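Side-chain contacts in SidF, inhibitor of growth family, member 3 (Legionella pneumophila subsp. pneumophila, PDB 4FYE), which is a bacterial phosphoinositide phosphatase, classed among enzymes that take the 3-phosphate off phosphatidylinositol 3,4,5-trisphosphate: residues Q50-N55 with Q704-T709; Q440-V445 with L549-D554. The protein carries 1 engineered substitution. One frame throughout, in Å; residues are numbered along the deposited sequence.

Contact 1 of 2, residues Q50-N55 with Q704-T709; sequences QVVVVN and QALHHT
Leu706 of helix 701-712 reaches across to Val52 and Val54 of strand 50-55, a helix-on-sheet contact on one face of the mixed six-stranded sheet. The strand runs between 39-42, antiparallel to it, and 184-189, parallel to it, so the helix lies over an inner strand. Leu706 CB stays clear of the strand, 6.0 Å from Val54 CG2. CG comes closer, yet the methyls do the touching. CD1 lies 4.3 Å from Val52 CG1 and also 4.3 Å from Val54 CG2, bridging two valines that stand two residues apart on the same face of the strand. CD2 leans toward Val52 and meets the same CG1 at 4.3 Å. The leucine chi1 of -98° is well off a staggered value, and it sends the branch out toward the sheet. This apolar meeting is buried but not tight, and no hydrogen bond crosses it. Tyr32 and Arg38 border it, the first against Val52 and the second against Leu706. One turn on from Leu706, the helix holds its own polar group: Thr709 OG1 donates to Ala705 O at 2.8 Å, while Thr709 N reaches that oxygen from the opposite face of the carbonyl plane.

Contact 2 of 2, residues Q440-V445 with L549-D554; sequences QNARFV and LHNQID
Arg443 NH1 is gripped by two oxygens where helix 438-458 crosses helix 522-583, a helix-helix packing with short-segment axes 9.0 Å apart at an angle of 64°. NH1 donates to Gln440 OE1 at 2.8 Å, within the amide plane on a lone pair, and forms a salt bridge with Asp385. The N-H...O angle of 146° makes the bond to Gln440 somewhat bent, but the acceptor stays close to the guanidinium plane, and Gln440 OE1 is itself held by Tyr547. With its head tied down in this way, the arginine offers its aliphatic part to the other helix. CG lies anti to the backbone N and the chain stays extended as far as NE, which carries it from over the face of the His550 ring out past the CD2-NE2 edge. Arg443 CA sits over the ring centre, 3.8 Å from the centroid, in a CH-pi contact. CG then lies 3.4 Å from His550 NE2, and CD, on the same side of the ring plane but beyond its rim, is 3.5 Å from His550 CD2. The guanidinium is turned steeply against the ring, the two planes being 75° apart, so the imidazole meets chiefly hydrocarbon here rather than a stacked cation. Its ND1 is hydrogen-bonded to Asn446, a residue just past 440-445, which ties the ring to the helix it packs on. One turn beyond His550, Asp554 faces Ala442, its carboxylate against the methyl. Asp554 OD1 is hydrogen-bonded to Tyr613 of helix 590-614, which also touches Ala442. The methyl Ala442 CB lies 3.6 Å from Asp554 OD1 and 3.7 Å from Asp554 OD2.

The two contacts lie on opposite sides of the chain's centre, 40 Å apart between centres and about 21 Å between nearest atoms. They share no helix or strand. Contact 1 joins an early strand of the six-stranded sheet to a helix near the C-terminus, closing a loop of 648 residues; contact 2 is nested within it. Contact 2 belongs to a helical region in which the long helix 522-583 meets helix 438-458, and the latter also touches strand 402-416 of the other, four-stranded sheet. Together they show two ways this mixed alpha-beta domain is joined: an early strand and a late helix brought together on one sheet, and a long helix packed on a shorter one that borders the other sheet.

Contact 1 of 2, residues Q50-N55 with Q704-T709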
loop_
_atom_site.group_PDB
_atom_site.type_symbol
_atom_site.label_atom_id
_atom_site.label_comp_id
_atom_site.label_asym_id
_atom_site.label_seq_id
_atom_site.Cartn_x
_atom_site.Cartn_y
_atom_site.Cartn_z
ATOM N N GLN A 50 2.282 12.456 16.245
ATOM C CA GLN A 50 2.215 11.415 17.249
ATOM C C GLN A 50 2.496 10.050 16.689
ATOM O O GLN A 50 2.390 9.834 15.479
ATOM C CB GLN A 50 0.858 11.443 17.951
ATOM C CG GLN A 50 0.847 12.502 19.056
ATOM C CD GLN A 50 -0.550 12.815 19.571
ATOM O OE1 GLN A 50 -1.468 11.993 19.480
ATOM N NE2 GLN A 50 -0.715 14.014 20.133
ATOM N N VAL A 51 2.753 9.118 17.602
ATOM C CA VAL A 51 3.103 7.784 17.256
ATOM C C VAL A 51 2.336 6.822 18.122
ATOM O O VAL A 51 2.317 6.989 19.336
ATOM C CB VAL A 51 4.567 7.607 17.567
ATOM C CG1 VAL A 51 5.031 6.243 17.154
ATOM C CG2 VAL A 51 5.329 8.684 16.843
ATOM N N VAL A 52 1.719 5.801 17.529
ATOM C CA VAL A 52 1.076 4.815 18.355
ATOM C C VAL A 52 1.862 3.503 18.279
ATOM O O VAL A 52 2.145 3.008 17.166
ATOM C CB VAL A 52 -0.317 4.510 17.841
ATOM C CG1 VAL A 52 -0.990 3.558 18.819
ATOM C CG2 VAL A 52 -1.142 5.781 17.606
ATOM N N VAL A 53 2.166 2.894 19.422
ATOM C CA VAL A 53 3.061 1.726 19.463
ATOM C C VAL A 53 2.358 0.563 20.213
ATOM O O VAL A 53 1.748 0.767 21.249
ATOM C CB VAL A 53 4.415 2.072 20.146
ATOM C CG1 VAL A 53 5.358 0.867 20.212
ATOM C CG2 VAL A 53 5.160 3.201 19.419
ATOM N N VAL A 54 2.438 -0.639 19.672
ATOM C CA VAL A 54 1.934 -1.804 20.320
ATOM C C VAL A 54 3.058 -2.841 20.400
ATOM O O VAL A 54 3.663 -3.167 19.376
ATOM C CB VAL A 54 0.776 -2.450 19.496
ATOM C CG1 VAL A 54 0.483 -3.851 20.008
ATOM C CG2 VAL A 54 -0.529 -1.675 19.589
ATOM N N ASN A 55 3.292 -3.411 21.580
ATOM C CA ASN A 55 4.121 -4.623 21.741
ATOM C C ASN A 55 3.301 -5.872 21.929
ATOM O O ASN A 55 2.418 -5.886 22.785
ATOM C CB ASN A 55 5.074 -4.468 22.964
ATOM C CG ASN A 55 5.750 -3.127 22.963
ATOM O OD1 ASN A 55 6.773 -2.951 22.317
ATOM N ND2 ASN A 55 5.116 -2.143 23.561
ATOM N N GLN A 704 -2.863 -3.924 10.992
ATOM C CA GLN A 704 -4.043 -3.706 10.197
ATOM C C GLN A 704 -5.156 -3.126 11.055
ATOM O O GLN A 704 -5.840 -2.233 10.624
ATOM C CB GLN A 704 -4.550 -5.016 9.530
ATOM C CG GLN A 704 -3.542 -5.592 8.566
ATOM C CD GLN A 704 -4.007 -6.905 7.983
ATOM O OE1 GLN A 704 -3.249 -7.890 7.976
ATOM N NE2 GLN A 704 -5.256 -6.939 7.495
ATOM N N ALA A 705 -5.318 -3.596 12.284
ATOM C CA ALA A 705 -6.430 -3.073 13.045
ATOM C C ALA A 705 -6.138 -1.637 13.480
ATOM O O ALA A 705 -7.059 -0.790 13.552
ATOM C CB ALA A 705 -6.780 -3.964 14.216
ATOM N N LEU A 706 -4.857 -1.350 13.697
ATOM C CA LEU A 706 -4.419 0.024 14.035
ATOM C C LEU A 706 -4.631 0.995 12.893
ATOM O O LEU A 706 -5.173 2.058 13.091
ATOM C CB LEU A 706 -2.919 0.017 14.308
ATOM C CG LEU A 706 -2.504 -0.056 15.751
ATOM C CD1 LEU A 706 -1.087 0.496 15.870
ATOM C CD2 LEU A 706 -3.448 0.867 16.546
ATOM N N HIS A 707 -4.158 0.591 11.698
ATOM C CA HIS A 707 -4.320 1.335 10.459
ATOM C C HIS A 707 -5.784 1.582 10.239
ATOM O O HIS A 707 -6.143 2.719 10.010
ATOM C CB HIS A 707 -3.615 0.614 9.307
ATOM C CG HIS A 707 -4.148 0.938 7.938
ATOM N ND1 HIS A 707 -3.557 1.844 7.129
ATOM C CD2 HIS A 707 -5.255 0.448 7.243
ATOM C CE1 HIS A 707 -4.267 1.955 5.982
ATOM N NE2 HIS A 707 -5.312 1.108 6.053
ATOM N N HIS A 708 -6.647 0.551 10.367
ATOM C CA HIS A 708 -8.100 0.730 10.196
ATOM C C HIS A 708 -8.713 1.735 11.161
ATOM O O HIS A 708 -9.639 2.497 10.818
ATOM C CB HIS A 708 -8.818 -0.636 10.293
ATOM C CG HIS A 708 -10.217 -0.657 9.673
ATOM N ND1 HIS A 708 -11.341 -0.182 10.330
ATOM C CD2 HIS A 708 -10.656 -1.151 8.460
ATOM C CE1 HIS A 708 -12.424 -0.345 9.542
ATOM N NE2 HIS A 708 -12.020 -0.971 8.413
ATOM N N THR A 709 -8.216 1.751 12.391
ATOM C CA THR A 709 -8.722 2.677 13.396
ATOM C C THR A 709 -8.401 4.124 13.005
ATOM O O THR A 709 -9.293 4.977 12.975
ATOM C CB THR A 709 -8.192 2.307 14.792
ATOM O OG1 THR A 709 -8.595 0.955 15.047
ATOM C CG2 THR A 709 -8.804 3.207 15.872
#

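Contact 2 of 2, residues Q440-V445 with L549-D554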
loop_
_atom_site.group_PDB
_atom_site.type_symbol
_atom_site.label_atom_id
_atom_site.label_comp_id
_atom_site.label_asym_id
_atom_site.label_seq_id
_atom_site.Cartn_x
_atom_site.Cartn_y
_atom_site.Cartn_z
ATOM N N GLN A 440 -3.442 -6.623 -19.903
ATOM C CA GLN A 440 -2.501 -5.803 -19.138
ATOM C C GLN A 440 -1.659 -6.733 -18.311
ATOM O O GLN A 440 -0.473 -6.506 -18.127
ATOM C CB GLN A 440 -3.234 -4.773 -18.301
ATOM C CG GLN A 440 -2.356 -3.890 -17.405
ATOM C CD GLN A 440 -1.099 -3.358 -18.079
ATOM O OE1 GLN A 440 -1.068 -3.050 -19.286
ATOM N NE2 GLN A 440 -0.046 -3.291 -17.311
ATOM N N ASN A 441 -2.244 -7.853 -17.920
ATOM C CA ASN A 441 -1.557 -8.784 -17.042
ATOM C C ASN A 441 -0.474 -9.577 -17.771
ATOM O O ASN A 441 0.687 -9.694 -17.286
ATOM C CB ASN A 441 -2.572 -9.674 -16.304
ATOM C CG ASN A 441 -3.252 -8.942 -15.152
ATOM O OD1 ASN A 441 -2.760 -7.917 -14.674
ATOM N ND2 ASN A 441 -4.398 -9.458 -14.709
ATOM N N ALA A 442 -0.811 -10.044 -18.962
ATOM C CA ALA A 442 0.227 -10.551 -19.872
ATOM C C ALA A 442 1.340 -9.496 -20.275
ATOM O O ALA A 442 2.548 -9.782 -20.204
ATOM C CB ALA A 442 -0.392 -11.229 -21.097
ATOM N N ARG A 443 0.966 -8.288 -20.682
ATOM C CA ARG A 443 1.955 -7.225 -20.816
ATOM C C ARG A 443 2.874 -7.143 -19.570
ATOM O O ARG A 443 4.118 -7.272 -19.682
ATOM C CB ARG A 443 1.221 -5.914 -21.006
ATOM C CG ARG A 443 2.105 -4.664 -21.113
ATOM C CD ARG A 443 1.362 -3.628 -21.945
ATOM N NE ARG A 443 2.097 -2.389 -22.024
ATOM C CZ ARG A 443 2.000 -1.396 -21.149
ATOM N NH1 ARG A 443 1.151 -1.486 -20.139
ATOM N NH2 ARG A 443 2.728 -0.287 -21.333
ATOM N N PHE A 444 2.254 -6.953 -18.395
ATOM C CA PHE A 444 2.979 -6.862 -17.112
ATOM C C PHE A 444 3.911 -8.063 -16.923
ATOM O O PHE A 444 5.087 -7.912 -16.605
ATOM C CB PHE A 444 1.958 -6.765 -15.972
ATOM C CG PHE A 444 2.564 -6.779 -14.590
ATOM C CD1 PHE A 444 3.000 -5.609 -13.996
ATOM C CD2 PHE A 444 2.675 -7.977 -13.883
ATOM C CE1 PHE A 444 3.540 -5.623 -12.717
ATOM C CE2 PHE A 444 3.191 -8.001 -12.616
ATOM C CZ PHE A 444 3.634 -6.817 -12.025
ATOM N N VAL A 445 3.424 -9.264 -17.179
ATOM C CA VAL A 445 4.290 -10.398 -17.001
ATOM C C VAL A 445 5.507 -10.264 -17.910
ATOM O O VAL A 445 6.665 -10.419 -17.465
ATOM C CB VAL A 445 3.530 -11.737 -17.139
ATOM C CG1 VAL A 445 4.498 -12.903 -17.306
ATOM C CG2 VAL A 445 2.655 -11.978 -15.903
ATOM N N LEU A 549 0.926 -7.673 -29.748
ATOM C CA LEU A 549 2.306 -8.148 -29.790
ATOM C C LEU A 549 2.683 -8.880 -28.500
ATOM O O LEU A 549 3.260 -9.996 -28.551
ATOM C CB LEU A 549 3.243 -6.981 -30.085
ATOM C CG LEU A 549 3.123 -6.470 -31.529
ATOM C CD1 LEU A 549 3.985 -5.229 -31.782
ATOM C CD2 LEU A 549 3.456 -7.579 -32.521
ATOM N N HIS A 550 2.331 -8.264 -27.355
ATOM C CA HIS A 550 2.507 -8.910 -26.072
ATOM C C HIS A 550 1.848 -10.256 -26.092
ATOM O O HIS A 550 2.448 -11.250 -25.671
ATOM C CB HIS A 550 1.999 -8.064 -24.886
ATOM C CG HIS A 550 3.028 -7.059 -24.357
ATOM N ND1 HIS A 550 4.228 -7.428 -23.865
ATOM C CD2 HIS A 550 3.002 -5.671 -24.280
ATOM C CE1 HIS A 550 4.949 -6.340 -23.513
ATOM N NE2 HIS A 550 4.195 -5.265 -23.762
ATOM N N ASN A 551 0.629 -10.322 -26.612
ATOM C CA ASN A 551 -0.089 -11.598 -26.596
ATOM C C ASN A 551 0.664 -12.663 -27.392
ATOM O O ASN A 551 0.674 -13.827 -27.024
ATOM C CB ASN A 551 -1.556 -11.432 -27.032
ATOM C CG ASN A 551 -2.380 -10.666 -25.983
ATOM O OD1 ASN A 551 -3.310 -9.912 -26.298
ATOM N ND2 ASN A 551 -2.021 -10.847 -24.719
ATOM N N GLN A 552 1.361 -12.255 -28.438
ATOM C CA GLN A 552 2.165 -13.231 -29.172
ATOM C C GLN A 552 3.396 -13.664 -28.363
ATOM O O GLN A 552 3.822 -14.827 -28.421
ATOM C CB GLN A 552 2.591 -12.685 -30.538
ATOM C CG GLN A 552 1.463 -12.512 -31.549
ATOM C CD GLN A 552 1.952 -11.726 -32.756
ATOM O OE1 GLN A 552 2.774 -12.216 -33.548
ATOM N NE2 GLN A 552 1.476 -10.484 -32.881
ATOM N N ILE A 553 3.962 -12.734 -27.598
ATOM C CA ILE A 553 5.101 -13.098 -26.754
ATOM C C ILE A 553 4.694 -14.094 -25.654
ATOM O O ILE A 553 5.376 -15.099 -25.400
ATOM C CB ILE A 553 5.788 -11.846 -26.195
ATOM C CG1 ILE A 553 6.440 -11.107 -27.367
ATOM C CG2 ILE A 553 6.765 -12.209 -25.074
ATOM C CD1 ILE A 553 7.115 -9.791 -27.050
ATOM N N ASP A 554 3.555 -13.815 -25.042
ATOM C CA ASP A 554 2.956 -14.664 -24.028
ATOM C C ASP A 554 2.869 -16.136 -24.454
ATOM O O ASP A 554 3.391 -17.024 -23.770
ATOM C CB ASP A 554 1.548 -14.134 -23.752
ATOM C CG ASP A 554 1.143 -14.295 -22.320
ATOM O OD1 ASP A 554 -0.021 -14.673 -22.104
ATOM O OD2 ASP A 554 1.985 -14.042 -21.421
#